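Local coordinates for protein lipoxygenase (Cyanothece sp., PDB 5EK8) that is a non-heme iron lipoxygenase that probably inserts both atoms of molecular oxygen into fatty acid substrates, as a 9R-lipoxygenase, at residues 621-630 with 659-668. Numbering follows the deposited sequence.
Sequences LNGIKYGLLV and IGNIRTLINI. With FE2 (Fe (II) ion), chain B.
The guanidinium of Arg-663 lies flat between two aliphatic groups, CG of Lys-625 3.4 Å above one face and CG2 of Ile-668 3.5 Å above the other, each displaced toward the rim. Its chain runs extended from CG to NE (chi2 179°, chi3 173°), which carries the head to the chain just past helix 608-623, where NH2 gives a hydrogen bond to the carbonyl O of Ile-624, which lies close to the guanidinium plane, while NE forms a salt bridge with Asp-575 that probably offsets the buried charge. Were this side chain cut back to an alanine, the Ile-624 carbonyl would probably lose this donor and Asp-575 its charge mate, with a gap between Lys-625 and the C-terminal Ile-668.

Ile-668 points toward 621-630. A chi1 of -169° swings its CG1 away from the backbone N and brings CD1 to the branches of Leu-621, in the helix, and of Ile-624, just after it, 3.6 Å from CD2 of Leu-621 and 3.8 Å from CD1 of Ile-624. Its terminal carboxylate is a ligand of the iron, OXT standing 2.5 Å from the metal. Thus the residue whose side chain packs on 621-630 is also one whose carboxylate holds the iron, as is usual in lipoxygenases, where the C-terminal residue, commonly isoleucine, is an iron ligand.

Before the terminus, the amide of Asn-667 donates through ND2 to the carbonyl O of Tyr-626, approaching from above the carbonyl plane. The backbones then meet in a single beta bridge between Leu-628 and Arg-663, flanked by bonds from Thr-664 N to Gly-627 O and from Leu-629 N to Ile-662 O. Farther along, CD1 of Leu-629 packs against CG2 of Ile-662.

Helix 639-647 meets Leu-629 and Ile-659, helix 188-214 touches Ile-624 and Ile-668, and helix 549-574 abuts Arg-663 and supplies His-570 to the iron, which His-359 and His-364 of helix 337-377 also bind.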
loop_
_atom_site.group_PDB
_atom_site.type_symbol
_atom_site.label_atom_id
_atom_site.label_comp_id
_atom_site.label_asym_id
_atom_site.label_seq_id
_atom_site.Cartn_x
_atom_site.Cartn_y
_atom_site.Cartn_z
ATOM N N LEU A 621 11.661 2.746 6.720
ATOM C CA LEU A 621 10.309 2.861 6.188
ATOM C C LEU A 621 9.627 4.167 6.587
ATOM O O LEU A 621 8.885 4.744 5.792
ATOM C CB LEU A 621 9.453 1.673 6.637
ATOM C CG LEU A 621 9.754 0.316 5.992
ATOM C CD1 LEU A 621 8.681 -0.707 6.362
ATOM C CD2 LEU A 621 9.886 0.447 4.479
ATOM N N ASN A 622 9.861 4.639 7.806
ATOM C CA ASN A 622 9.263 5.915 8.186
ATOM C C ASN A 622 10.189 7.094 7.855
ATOM O O ASN A 622 9.754 8.246 7.840
ATOM C CB ASN A 622 8.873 5.904 9.674
ATOM C CG ASN A 622 9.817 6.728 10.550
ATOM O OD1 ASN A 622 11.040 6.550 10.530
ATOM N ND2 ASN A 622 9.241 7.635 11.334
ATOM N N GLY A 623 11.458 6.799 7.572
ATOM C CA GLY A 623 12.435 7.829 7.258
ATOM C C GLY A 623 12.346 8.358 5.836
ATOM O O GLY A 623 12.770 9.480 5.553
ATOM N N ILE A 624 11.805 7.542 4.937
ATOM C CA ILE A 624 11.578 7.952 3.553
ATOM C C ILE A 624 10.198 8.590 3.426
ATOM O O ILE A 624 9.178 7.908 3.560
ATOM C CB ILE A 624 11.688 6.759 2.581
ATOM C CG1 ILE A 624 13.051 6.078 2.716
ATOM C CG2 ILE A 624 11.467 7.212 1.151
ATOM C CD1 ILE A 624 13.115 4.715 2.075
ATOM N N LYS A 625 10.161 9.893 3.167
ATOM C CA LYS A 625 8.901 10.623 3.204
ATOM C C LYS A 625 8.708 11.548 2.005
ATOM O O LYS A 625 8.711 12.767 2.148
ATOM C CB LYS A 625 8.808 11.427 4.506
ATOM C CG LYS A 625 7.389 11.784 4.920
ATOM C CD LYS A 625 7.315 12.084 6.405
ATOM C CE LYS A 625 5.873 12.133 6.884
ATOM N NZ LYS A 625 5.794 12.156 8.371
ATOM N N TYR A 626 8.528 10.959 0.827
ATOM C CA TYR A 626 8.257 11.723 -0.386
ATOM C C TYR A 626 6.821 11.489 -0.858
ATOM O O TYR A 626 6.362 10.347 -0.955
ATOM C CB TYR A 626 9.257 11.341 -1.482
ATOM C CG TYR A 626 9.126 12.117 -2.777
ATOM C CD1 TYR A 626 9.980 13.169 -3.065
ATOM C CD2 TYR A 626 8.159 11.782 -3.722
ATOM C CE1 TYR A 626 9.873 13.878 -4.248
ATOM C CE2 TYR A 626 8.042 12.489 -4.907
ATOM C CZ TYR A 626 8.906 13.537 -5.161
ATOM O OH TYR A 626 8.805 14.244 -6.335
ATOM N N GLY A 627 6.117 12.576 -1.161
ATOM C CA GLY A 627 4.740 12.490 -1.615
ATOM C C GLY A 627 3.744 12.860 -0.533
ATOM O O GLY A 627 3.156 11.990 0.116
ATOM N N LEU A 628 3.565 14.164 -0.334
ATOM C CA LEU A 628 2.632 14.688 0.658
ATOM C C LEU A 628 1.599 15.585 -0.014
ATOM O O LEU A 628 1.913 16.307 -0.962
ATOM C CB LEU A 628 3.375 15.464 1.749
ATOM C CG LEU A 628 4.514 14.721 2.450
ATOM C CD1 LEU A 628 5.775 15.574 2.477
ATOM C CD2 LEU A 628 4.111 14.307 3.856
ATOM N N LEU A 629 0.365 15.527 0.481
ATOM C CA LEU A 629 -0.747 16.268 -0.106
ATOM C C LEU A 629 -0.478 17.768 -0.191
ATOM O O LEU A 629 -0.637 18.373 -1.254
ATOM C CB LEU A 629 -2.031 16.023 0.694
ATOM C CG LEU A 629 -2.695 14.653 0.550
ATOM C CD1 LEU A 629 -3.933 14.589 1.416
ATOM C CD2 LEU A 629 -3.041 14.366 -0.908
ATOM N N VAL A 630 -0.076 18.364 0.929
ATOM C CA VAL A 630 0.174 19.802 0.975
ATOM C C VAL A 630 1.361 20.183 0.100
ATOM O O VAL A 630 1.254 21.069 -0.743
ATOM C CB VAL A 630 0.437 20.299 2.414
ATOM C CG1 VAL A 630 0.707 21.800 2.414
ATOM C CG2 VAL A 630 -0.745 19.968 3.315
ATOM N N ILE A 659 -1.291 18.676 8.837
ATOM C CA ILE A 659 -1.830 18.241 7.553
ATOM C C ILE A 659 -0.729 18.100 6.510
ATOM O O ILE A 659 -0.903 17.420 5.497
ATOM C CB ILE A 659 -2.897 19.219 7.032
ATOM C CG1 ILE A 659 -2.296 20.611 6.820
ATOM C CG2 ILE A 659 -4.052 19.306 8.012
ATOM C CD1 ILE A 659 -3.273 21.612 6.246
ATOM N N GLY A 660 0.407 18.745 6.767
ATOM C CA GLY A 660 1.552 18.672 5.880
ATOM C C GLY A 660 2.277 17.345 5.991
ATOM O O GLY A 660 3.143 17.037 5.175
ATOM N N ASN A 661 1.922 16.557 7.002
ATOM C CA ASN A 661 2.517 15.240 7.192
ATOM C C ASN A 661 1.648 14.124 6.620
ATOM O O ASN A 661 1.965 12.943 6.760
ATOM C CB ASN A 661 2.780 14.984 8.676
ATOM C CG ASN A 661 4.114 15.547 9.136
ATOM O OD1 ASN A 661 5.096 15.540 8.392
ATOM N ND2 ASN A 661 4.154 16.037 10.369
ATOM N N ILE A 662 0.554 14.506 5.971
ATOM C CA ILE A 662 -0.338 13.543 5.340
ATOM C C ILE A 662 0.160 13.177 3.947
ATOM O O ILE A 662 0.228 14.029 3.060
ATOM C CB ILE A 662 -1.773 14.087 5.240
ATOM C CG1 ILE A 662 -2.323 14.383 6.637
ATOM C CG2 ILE A 662 -2.664 13.094 4.515
ATOM C CD1 ILE A 662 -3.687 15.031 6.641
ATOM N N ARG A 663 0.495 11.904 3.757
ATOM C CA ARG A 663 1.041 11.438 2.485
ATOM C C ARG A 663 -0.023 11.383 1.395
ATOM O O ARG A 663 -1.200 11.181 1.675
ATOM C CB ARG A 663 1.685 10.060 2.651
ATOM C CG ARG A 663 2.891 10.025 3.582
ATOM C CD ARG A 663 3.420 8.609 3.697
ATOM N NE ARG A 663 4.672 8.516 4.440
ATOM C CZ ARG A 663 5.879 8.503 3.881
ATOM N NH1 ARG A 663 6.009 8.602 2.563
ATOM N NH2 ARG A 663 6.957 8.406 4.651
ATOM N N THR A 664 0.407 11.571 0.152
ATOM C CA THR A 664 -0.488 11.562 -1.001
ATOM C C THR A 664 -0.799 10.134 -1.441
ATOM O O THR A 664 -1.903 9.826 -1.899
ATOM C CB THR A 664 0.130 12.337 -2.196
ATOM O OG1 THR A 664 0.319 13.712 -1.843
ATOM C CG2 THR A 664 -0.763 12.259 -3.421
ATOM N N LEU A 665 0.183 9.257 -1.276
ATOM C CA LEU A 665 0.114 7.928 -1.862
ATOM C C LEU A 665 0.825 6.888 -1.009
ATOM O O LEU A 665 1.334 7.185 0.075
ATOM C CB LEU A 665 0.721 7.944 -3.269
ATOM C CG LEU A 665 2.253 7.933 -3.397
ATOM C CD1 LEU A 665 2.670 7.885 -4.857
ATOM C CD2 LEU A 665 2.912 9.121 -2.705
ATOM N N ILE A 666 0.844 5.660 -1.512
ATOM C CA ILE A 666 1.589 4.577 -0.892
ATOM C C ILE A 666 2.776 4.216 -1.773
ATOM O O ILE A 666 2.606 3.582 -2.811
ATOM C CB ILE A 666 0.707 3.325 -0.673
ATOM C CG1 ILE A 666 -0.548 3.690 0.131
ATOM C CG2 ILE A 666 1.511 2.217 -0.003
ATOM C CD1 ILE A 666 -1.480 2.536 0.394
ATOM N N ASN A 667 3.972 4.638 -1.371
ATOM C CA ASN A 667 5.190 4.273 -2.088
ATOM C C ASN A 667 6.292 3.870 -1.129
ATOM O O ASN A 667 7.449 3.762 -1.518
ATOM C CB ASN A 667 5.672 5.415 -2.986
ATOM C CG ASN A 667 5.819 6.730 -2.242
ATOM O OD1 ASN A 667 5.682 6.790 -1.017
ATOM N ND2 ASN A 667 6.101 7.795 -2.986
ATOM N N ILE A 668 5.917 3.655 0.127
ATOM C CA ILE A 668 6.826 3.128 1.135
ATOM C C ILE A 668 6.019 2.239 2.081
ATOM O O ILE A 668 6.501 1.303 2.727
ATOM C CB ILE A 668 7.528 4.252 1.920
ATOM C CG1 ILE A 668 8.666 3.669 2.757
ATOM C CG2 ILE A 668 6.524 5.024 2.778
ATOM C CD1 ILE A 668 9.739 3.012 1.917
ATOM O OXT ILE A 668 4.814 2.454 2.198
HETATM FE FE FE2 B . 3.805 1.119 3.993
#